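AGR_L_2016p (Agrobacterium tumefaciens, PDB 2GVH) probably hydrolyses acyl-CoA thioesters to free coenzyme A and a carboxylic acid, as a member of the hotdog-fold thioesterase superfamily. Local coordinates at residues 57-62 with 107-112. Numbering follows the deposited sequence.
Sequences RVAFIA and VEVEMV
Between Val58, Ala59 and Ala62 of the helix and Val107 and Val109 of the strand there is no ring to present a face or an edge; the meeting is purely apolar. The one aromatic side chain of the two segments, Phe60, leaves the helix away from the strand and packs edge-to-face with Phe178 of the second subunit. How a helix can lie close on a sheet is well illustrated by what remains. Ala59 meets both valines. Val107 CG1 rests on its backbone as well as its methyl, 4.1 Å from Ala59 CA and hardly farther from Ala59 CB. The same Ala59 CB lies 4.0 Å from Val109 CG2. One turn on, Ala62 CB reaches Val107 CG1 at 4.3 Å, so that this methyl touches two alanines one helical turn apart. In Val109 the branches divide the work. CG1, anti to the backbone N (chi1 176°), meets Val58 CG1 at 4.1 Å, the two side chains crossing at a slant, while CG2, anti to the carbonyl carbon, turns to Ala59. The two short alanines let the axes approach to 8.7 Å, with the chain directions 140° apart. Polar groups stay outside this apolar seam: Glu108, between the two valines, points away from the helix and forms a salt bridge with Arg126, while Arg57 pairs with Glu164. Val58 and Ala62 also touch Ala95 of the adjoining strand 89-100, which widens the seat of the helix beyond a single strand. Strand 104-115 runs in the middle of the antiparallel sheet 29-35, 89-100, 104-115, 121-133 and 71-80, and its Val107 and Val109 pack against helix 49-67, the long helix wrapped by a curved sheet that defines the hotdog fold of this thioesterase superfamily.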
loop_
_atom_site.group_PDB
_atom_site.type_symbol
_atom_site.label_atom_id
_atom_site.label_comp_id
_atom_site.label_asym_id
_atom_site.label_seq_id
_atom_site.Cartn_x
_atom_site.Cartn_y
_atom_site.Cartn_z
ATOM N N ARG B 57 -15.400 1.183 4.085
ATOM C CA ARG B 57 -15.290 0.725 2.668
ATOM C C ARG B 57 -16.468 -0.187 2.251
ATOM O O ARG B 57 -17.092 0.016 1.202
ATOM C CB ARG B 57 -13.958 0.071 2.377
ATOM C CG ARG B 57 -13.529 0.129 0.885
ATOM C CD ARG B 57 -12.311 -0.774 0.593
ATOM N NE ARG B 57 -11.195 -0.344 1.390
ATOM C CZ ARG B 57 -10.222 -1.127 1.836
ATOM N NH1 ARG B 57 -10.194 -2.426 1.572
ATOM N NH2 ARG B 57 -9.260 -0.594 2.570
ATOM N N VAL B 58 -16.817 -1.160 3.077
ATOM C CA VAL B 58 -17.850 -2.090 2.654
ATOM C C VAL B 58 -19.227 -1.427 2.726
ATOM O O VAL B 58 -20.162 -1.799 2.006
ATOM C CB VAL B 58 -17.783 -3.399 3.453
ATOM C CG1 VAL B 58 -17.757 -3.121 4.977
ATOM C CG2 VAL B 58 -18.892 -4.343 3.049
ATOM N N ALA B 59 -19.344 -0.429 3.586
ATOM C CA ALA B 59 -20.527 0.388 3.630
ATOM C C ALA B 59 -20.704 1.101 2.312
ATOM O O ALA B 59 -21.784 1.044 1.695
ATOM C CB ALA B 59 -20.430 1.363 4.726
ATOM N N PHE B 60 -19.630 1.764 1.898
ATOM C CA PHE B 60 -19.547 2.467 0.643
ATOM C C PHE B 60 -19.994 1.599 -0.541
ATOM O O PHE B 60 -20.963 1.960 -1.275
ATOM C CB PHE B 60 -18.133 3.016 0.444
ATOM C CG PHE B 60 -17.876 3.538 -0.932
ATOM C CD1 PHE B 60 -18.275 4.812 -1.291
ATOM C CD2 PHE B 60 -17.234 2.757 -1.873
ATOM C CE1 PHE B 60 -18.040 5.305 -2.567
ATOM C CE2 PHE B 60 -16.999 3.243 -3.160
ATOM C CZ PHE B 60 -17.391 4.518 -3.499
ATOM N N ILE B 61 -19.329 0.451 -0.694
ATOM C CA ILE B 61 -19.676 -0.518 -1.738
ATOM C C ILE B 61 -21.179 -0.859 -1.682
ATOM O O ILE B 61 -21.860 -0.849 -2.712
ATOM C CB ILE B 61 -18.850 -1.788 -1.601
ATOM C CG1 ILE B 61 -17.339 -1.488 -1.755
ATOM C CG2 ILE B 61 -19.298 -2.836 -2.600
ATOM C CD1 ILE B 61 -16.436 -2.695 -1.439
ATOM N N ALA B 62 -21.683 -1.172 -0.493
ATOM C CA ALA B 62 -23.088 -1.547 -0.367
ATOM C C ALA B 62 -24.005 -0.472 -0.926
ATOM O O ALA B 62 -24.813 -0.745 -1.815
ATOM C CB ALA B 62 -23.450 -1.840 1.069
ATOM N N VAL B 107 -26.589 2.472 6.440
ATOM C CA VAL B 107 -25.993 1.175 6.228
ATOM C C VAL B 107 -25.480 0.585 7.527
ATOM O O VAL B 107 -24.798 1.237 8.295
ATOM C CB VAL B 107 -24.870 1.226 5.183
ATOM C CG1 VAL B 107 -24.379 -0.160 4.896
ATOM C CG2 VAL B 107 -25.373 1.848 3.893
ATOM N N GLU B 108 -25.833 -0.668 7.771
ATOM C CA GLU B 108 -25.439 -1.369 8.981
ATOM C C GLU B 108 -24.282 -2.283 8.690
ATOM O O GLU B 108 -24.343 -3.088 7.765
ATOM C CB GLU B 108 -26.615 -2.178 9.474
ATOM C CG GLU B 108 -26.417 -2.895 10.790
ATOM C CD GLU B 108 -27.720 -3.524 11.275
ATOM O OE1 GLU B 108 -28.086 -4.610 10.772
ATOM O OE2 GLU B 108 -28.387 -2.903 12.134
ATOM N N VAL B 109 -23.236 -2.173 9.492
ATOM C CA VAL B 109 -22.021 -2.919 9.231
ATOM C C VAL B 109 -21.608 -3.733 10.441
ATOM O O VAL B 109 -21.514 -3.206 11.553
ATOM C CB VAL B 109 -20.878 -1.974 8.843
ATOM C CG1 VAL B 109 -19.546 -2.731 8.666
ATOM C CG2 VAL B 109 -21.247 -1.250 7.590
ATOM N N GLU B 110 -21.345 -5.012 10.222
ATOM C CA GLU B 110 -20.885 -5.881 11.279
ATOM C C GLU B 110 -19.481 -6.309 10.978
ATOM O O GLU B 110 -19.165 -6.659 9.846
ATOM C CB GLU B 110 -21.779 -7.116 11.402
ATOM C CG GLU B 110 -22.881 -7.018 12.434
HETATM N N MSE B 111 -18.636 -6.270 12.000
HETATM C CA MSE B 111 -17.253 -6.716 11.904
HETATM C C MSE B 111 -17.005 -7.941 12.814
HETATM O O MSE B 111 -16.919 -7.850 14.063
HETATM C CB MSE B 111 -16.291 -5.587 12.260
HETATM C CG MSE B 111 -14.849 -6.063 12.492
HETATM SE SE MSE B 111 -13.619 -4.612 13.050
HETATM C CE MSE B 111 -12.055 -5.624 13.380
ATOM N N VAL B 112 -16.876 -9.098 12.190
ATOM C CA VAL B 112 -16.696 -10.292 12.956
ATOM C C VAL B 112 -15.319 -10.939 12.752
ATOM O O VAL B 112 -14.914 -11.256 11.653
ATOM C CB VAL B 112 -17.768 -11.301 12.604
ATOM C CG1 VAL B 112 -17.483 -12.607 13.335
ATOM C CG2 VAL B 112 -19.169 -10.736 12.956
#